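Local coordinates for PDZ domain protein (PDB 4L8N), which is of unknown function but carries PDZ domains at both ends, has a DUF4136 domain and binds magnesium, at residues A[29-34]-A[49-54]; A[308-313]-A[442-447]. One frame throughout, in Å; residues are numbered along the deposited sequence.

Contact 1. Residues A[29-34]-A[49-54]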
loop_
_atom_site.group_PDB
_atom_site.type_symbol
_atom_site.label_atom_id
_atom_site.label_comp_id
_atom_site.label_asym_id
_atom_site.label_seq_id
_atom_site.Cartn_x
_atom_site.Cartn_y
_atom_site.Cartn_z
ATOM N N PRO A 29 -26.604 14.564 6.915
ATOM C CA PRO A 29 -25.792 14.270 8.109
ATOM C C PRO A 29 -25.725 12.759 8.387
ATOM O O PRO A 29 -26.746 12.074 8.320
ATOM C CB PRO A 29 -26.512 15.024 9.242
ATOM C CG PRO A 29 -27.608 15.806 8.598
ATOM C CD PRO A 29 -27.906 15.155 7.289
ATOM N N VAL A 30 -24.515 12.239 8.647
ATOM C CA VAL A 30 -24.240 10.836 8.976
ATOM C C VAL A 30 -23.585 10.843 10.347
ATOM O O VAL A 30 -22.549 11.490 10.521
ATOM C CB VAL A 30 -23.374 10.070 7.910
ATOM C CG1 VAL A 30 -22.873 8.723 8.446
ATOM C CG2 VAL A 30 -24.142 9.871 6.606
ATOM N N ILE A 31 -24.177 10.114 11.303
ATOM C CA ILE A 31 -23.708 10.023 12.681
ATOM C C ILE A 31 -22.416 9.220 12.751
ATOM O O ILE A 31 -22.396 8.075 12.317
ATOM C CB ILE A 31 -24.806 9.397 13.584
ATOM C CG1 ILE A 31 -26.218 9.954 13.312
ATOM C CG2 ILE A 31 -24.410 9.356 15.046
ATOM C CD1 ILE A 31 -26.539 11.249 13.750
ATOM N N LYS A 32 -21.371 9.802 13.374
ATOM C CA LYS A 32 -20.047 9.207 13.543
ATOM C C LYS A 32 -19.861 8.548 14.918
ATOM O O LYS A 32 -19.145 7.537 15.037
ATOM C CB LYS A 32 -18.968 10.283 13.384
ATOM C CG LYS A 32 -18.747 10.783 11.967
ATOM C CD LYS A 32 -17.442 11.570 11.875
ATOM C CE LYS A 32 -17.445 12.882 12.634
ATOM N NZ LYS A 32 -16.063 13.392 12.814
ATOM N N SER A 33 -20.392 9.187 15.968
ATOM C CA SER A 33 -20.252 8.678 17.325
ATOM C C SER A 33 -21.378 9.168 18.189
ATOM O O SER A 33 -21.880 10.264 17.981
ATOM C CB SER A 33 -18.912 9.088 17.937
ATOM O OG SER A 33 -18.996 10.417 18.425
ATOM N N ILE A 34 -21.742 8.358 19.173
ATOM C CA ILE A 34 -22.784 8.632 20.134
ATOM C C ILE A 34 -22.114 8.937 21.456
ATOM O O ILE A 34 -21.174 8.239 21.847
ATOM C CB ILE A 34 -23.756 7.415 20.173
ATOM C CG1 ILE A 34 -24.841 7.578 19.098
ATOM C CG2 ILE A 34 -24.438 7.252 21.514
ATOM C CD1 ILE A 34 -24.461 7.115 17.847
ATOM N N ASP A 49 -25.984 6.191 11.274
ATOM C CA ASP A 49 -27.365 6.565 10.991
ATOM C C ASP A 49 -27.342 7.781 10.099
ATOM O O ASP A 49 -26.439 8.625 10.245
ATOM C CB ASP A 49 -28.148 6.894 12.290
ATOM C CG ASP A 49 -28.847 5.734 12.967
ATOM O OD1 ASP A 49 -28.795 4.612 12.423
ATOM O OD2 ASP A 49 -29.447 5.950 14.054
ATOM N N VAL A 50 -28.325 7.868 9.171
ATOM C CA VAL A 50 -28.472 8.984 8.239
ATOM C C VAL A 50 -29.669 9.833 8.655
ATOM O O VAL A 50 -30.793 9.329 8.721
ATOM C CB VAL A 50 -28.593 8.507 6.777
ATOM C CG1 VAL A 50 -28.897 9.672 5.838
ATOM C CG2 VAL A 50 -27.325 7.792 6.334
ATOM N N ILE A 51 -29.426 11.122 8.939
ATOM C CA ILE A 51 -30.508 12.055 9.259
ATOM C C ILE A 51 -31.162 12.468 7.924
ATOM O O ILE A 51 -30.541 13.159 7.106
ATOM C CB ILE A 51 -30.057 13.273 10.098
ATOM C CG1 ILE A 51 -29.400 12.834 11.433
ATOM C CG2 ILE A 51 -31.242 14.251 10.306
ATOM C CD1 ILE A 51 -28.846 13.953 12.248
ATOM N N GLU A 52 -32.375 11.969 7.683
ATOM C CA GLU A 52 -33.111 12.242 6.452
ATOM C C GLU A 52 -33.903 13.540 6.570
ATOM O O GLU A 52 -33.917 14.337 5.630
ATOM C CB GLU A 52 -34.043 11.071 6.094
ATOM C CG GLU A 52 -33.316 9.781 5.743
ATOM C CD GLU A 52 -32.700 9.685 4.363
ATOM O OE1 GLU A 52 -32.961 10.573 3.518
ATOM O OE2 GLU A 52 -31.972 8.697 4.117
ATOM N N GLU A 53 -34.600 13.726 7.705
ATOM C CA GLU A 53 -35.413 14.909 7.985
ATOM C C GLU A 53 -35.196 15.363 9.411
ATOM O O GLU A 53 -34.918 14.547 10.295
ATOM C CB GLU A 53 -36.927 14.669 7.748
ATOM C CG GLU A 53 -37.334 13.920 6.481
ATOM C CD GLU A 53 -38.813 13.590 6.336
ATOM O OE1 GLU A 53 -39.588 13.819 7.297
ATOM O OE2 GLU A 53 -39.197 13.095 5.250
ATOM N N ILE A 54 -35.325 16.674 9.631
ATOM C CA ILE A 54 -35.254 17.302 10.951
ATOM C C ILE A 54 -36.613 17.974 11.174
ATOM O O ILE A 54 -37.051 18.770 10.344
ATOM C CB ILE A 54 -34.058 18.291 11.094
ATOM C CG1 ILE A 54 -32.716 17.616 10.713
ATOM C CG2 ILE A 54 -34.023 18.915 12.502
ATOM C CD1 ILE A 54 -31.514 18.570 10.443
#
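Ile51 and Ile31 each give their backbone N-H to the opposite segment, tying 29-34 to 49-54 on both flanks of Val30 and Val50. Ile31 N reaches Asp49 O at 2.9 Å, nearly straight at the hydrogen (169°). Ile51 N meets Pro29 O at 2.9 Å (162°). The same two oxygens also receive CA-H...O contacts, the shorter being Val30 CA to Asp49 O at 3.4 Å. The antiparallel strands bridge only at Val30 with Val50, then part. Asp49 uses its carboxylate outside the contact, OD1 to Asn85 and OD2 to the backbone N of Lys46, and lays CB against Ile31 CG1 at 3.8 Å.

Packing falls on two sides. Val30 and Val50 meet through their CG2 methyls, 3.8 Å apart. On the other side, Ile51 carries CD1 anti to its CA (chi2 176°), which brings this methyl to 3.9 Å from Ile31 CD1; the two side chains cross at about a right angle. Pro29 leans its ring on the base of the same isoleucine, CG to Ile51 CB 3.8 Å. Phe14 of strand 8-18 packs on both Ile31 and Ile51, and Ile83 of strand 78-84 also touches Ile51. The strands follow each other through helix 39-43 yet lie well apart in the order of the sheet, so their bridge helps curl it closed, as in the compact beta-barrel or sandwich of the PDZ fold.

Contact 2. Residues A[308-313]-A[442-447]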
loop_
_atom_site.group_PDB
_atom_site.type_symbol
_atom_site.label_atom_id
_atom_site.label_comp_id
_atom_site.label_asym_id
_atom_site.label_seq_id
_atom_site.Cartn_x
_atom_site.Cartn_y
_atom_site.Cartn_z
ATOM N N ASN A 308 -16.003 7.737 39.341
ATOM C CA ASN A 308 -17.072 7.647 40.348
ATOM C C ASN A 308 -18.031 8.792 40.075
ATOM O O ASN A 308 -17.621 9.966 40.098
ATOM C CB ASN A 308 -16.536 7.725 41.790
ATOM C CG ASN A 308 -16.115 6.430 42.439
ATOM O OD1 ASN A 308 -16.501 5.314 42.062
ATOM N ND2 ASN A 308 -15.349 6.569 43.491
ATOM N N TYR A 309 -19.291 8.444 39.759
ATOM C CA TYR A 309 -20.350 9.379 39.452
ATOM C C TYR A 309 -21.318 9.558 40.630
ATOM O O TYR A 309 -21.857 8.573 41.148
ATOM C CB TYR A 309 -21.103 8.881 38.217
ATOM C CG TYR A 309 -22.358 9.665 37.895
ATOM C CD1 TYR A 309 -22.285 10.916 37.292
ATOM C CD2 TYR A 309 -23.620 9.145 38.174
ATOM C CE1 TYR A 309 -23.434 11.640 36.988
ATOM C CE2 TYR A 309 -24.775 9.850 37.855
ATOM C CZ TYR A 309 -24.677 11.102 37.267
ATOM O OH TYR A 309 -25.806 11.806 36.933
ATOM N N THR A 310 -21.565 10.826 41.013
ATOM C CA THR A 310 -22.515 11.223 42.059
ATOM C C THR A 310 -23.648 12.076 41.426
ATOM O O THR A 310 -24.780 12.038 41.891
ATOM C CB THR A 310 -21.837 11.978 43.208
ATOM O OG1 THR A 310 -21.500 13.292 42.766
ATOM C CG2 THR A 310 -20.621 11.254 43.786
ATOM N N GLY A 311 -23.327 12.836 40.387
ATOM C CA GLY A 311 -24.292 13.681 39.696
ATOM C C GLY A 311 -24.159 15.154 40.002
ATOM O O GLY A 311 -24.958 15.943 39.509
ATOM N N ILE A 312 -23.157 15.538 40.822
ATOM C CA ILE A 312 -22.918 16.928 41.231
ATOM C C ILE A 312 -22.136 17.666 40.138
ATOM O O ILE A 312 -21.161 17.139 39.588
ATOM C CB ILE A 312 -22.174 17.022 42.617
ATOM C CG1 ILE A 312 -22.972 16.364 43.761
ATOM C CG2 ILE A 312 -21.807 18.472 42.998
ATOM C CD1 ILE A 312 -22.091 15.824 44.944
ATOM N N SER A 313 -22.576 18.898 39.850
ATOM C CA SER A 313 -21.919 19.854 38.974
ATOM C C SER A 313 -21.406 21.008 39.870
ATOM O O SER A 313 -22.093 21.401 40.814
ATOM C CB SER A 313 -22.868 20.316 37.882
ATOM O OG SER A 313 -23.097 19.244 36.980
ATOM N N VAL A 442 -23.564 13.391 54.463
ATOM C CA VAL A 442 -24.248 12.320 53.757
ATOM C C VAL A 442 -23.191 11.415 53.103
ATOM O O VAL A 442 -22.140 11.892 52.671
ATOM C CB VAL A 442 -25.341 12.846 52.774
ATOM C CG1 VAL A 442 -24.760 13.344 51.457
ATOM C CG2 VAL A 442 -26.426 11.799 52.533
ATOM N N ILE A 443 -23.446 10.105 53.109
ATOM C CA ILE A 443 -22.533 9.134 52.520
ATOM C C ILE A 443 -23.077 8.792 51.154
ATOM O O ILE A 443 -24.205 8.293 51.047
ATOM C CB ILE A 443 -22.300 7.874 53.391
ATOM C CG1 ILE A 443 -22.181 8.167 54.908
ATOM C CG2 ILE A 443 -21.162 7.049 52.856
ATOM C CD1 ILE A 443 -21.175 9.258 55.390
ATOM N N ILE A 444 -22.297 9.097 50.104
ATOM C CA ILE A 444 -22.744 8.847 48.748
ATOM C C ILE A 444 -21.985 7.673 48.195
ATOM O O ILE A 444 -20.770 7.752 48.059
ATOM C CB ILE A 444 -22.615 10.111 47.845
ATOM C CG1 ILE A 444 -23.433 11.299 48.415
ATOM C CG2 ILE A 444 -23.044 9.780 46.412
ATOM C CD1 ILE A 444 -23.372 12.634 47.624
ATOM N N ARG A 445 -22.680 6.569 47.904
ATOM C CA ARG A 445 -22.018 5.476 47.226
ATOM C C ARG A 445 -22.162 5.776 45.744
ATOM O O ARG A 445 -23.287 5.824 45.235
ATOM C CB ARG A 445 -22.521 4.080 47.583
ATOM C CG ARG A 445 -21.582 3.051 46.951
ATOM C CD ARG A 445 -21.936 1.628 47.265
ATOM N NE ARG A 445 -21.392 1.189 48.539
ATOM C CZ ARG A 445 -20.222 0.594 48.697
ATOM N NH1 ARG A 445 -19.441 0.360 47.653
ATOM N NH2 ARG A 445 -19.826 0.216 49.898
ATOM N N PRO A 446 -21.057 6.078 45.040
ATOM C CA PRO A 446 -21.190 6.431 43.636
ATOM C C PRO A 446 -21.427 5.213 42.775
ATOM O O PRO A 446 -21.230 4.058 43.200
ATOM C CB PRO A 446 -19.834 7.081 43.308
ATOM C CG PRO A 446 -19.108 7.215 44.603
ATOM C CD PRO A 446 -19.643 6.126 45.453
ATOM N N THR A 447 -21.846 5.492 41.548
ATOM C CA THR A 447 -21.996 4.489 40.512
ATOM C C THR A 447 -20.788 4.667 39.638
ATOM O O THR A 447 -20.219 5.756 39.574
ATOM C CB THR A 447 -23.328 4.608 39.792
ATOM O OG1 THR A 447 -23.532 5.957 39.359
ATOM C CG2 THR A 447 -24.488 4.121 40.647
#
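Tyr309 and Thr447 form an antiparallel hydrogen-bonded pair where strand 298-309 ends beside strand 438-456, within the large mixed sheet. Tyr309 N binds Thr447 O at 2.8 Å, nearly straight at the hydrogen (170°), and Thr447 N returns a longer bond of 3.1 Å to Tyr309 O. Their side chains run alongside and point the same way. The tyrosine has CG anti to its backbone N, beside the carbonyl carbon (chi1 172°). Thr447 OG1 lies at the ring edge, in plane, 3.4 Å from Tyr309 CD2. One ring face has Gly311 N above it near the rim; Arg449 adds a cation-pi contact, and the hydroxyl bonds Asp326.

Pro446 fills the next place. Its CB sits 3.3 Å from Tyr309 O and 3.7 Å from Asn308 CB, while Pro446 CG lies 3.8 Å from Asn308 CG. Asn308 ND2 is shared between Tyr413 O and Asn427 OD1. An alanine here would probably leave those two oxygens without their amide donor and open a gap beside Pro446 CG. The Thr310 and Ile444 side chains cross at about a right angle, CG2 to CG2 3.9 Å. Ile312 CD1 comes only to 4.4 Å from Ile444 CD1.

Glu107 grips the turn, binding Thr310 OG1 and Gly311 N, while Pro330, leading helix 330-333, touches Tyr309, Ile444 and Thr447, Phe431 of strand 429-435 packs on Ile312 and Ile444, and strand 322-325 lies beside Ile312 and Ser313.

Contacts 1 and 2 share no strand or helix; their centres lie 33 Å apart and their nearest atoms about 16 Å. Contact 1 links two strands close in sequence, inside the N-terminal PDZ domain, and all its touching residues are buried. Contact 2 brings together segments 129 residues apart; it too is largely buried, although Thr447 is exposed. Each rests on two backbone hydrogen bonds, but the side chains differ: branched aliphatic groups and a proline dominate 29-34 with 49-54, whereas 308-313 with 442-447 adds an aromatic edge and an amide. The centre of contact 2 lies about 25 Å from the centre of the chain, that of contact 1 about 17 Å.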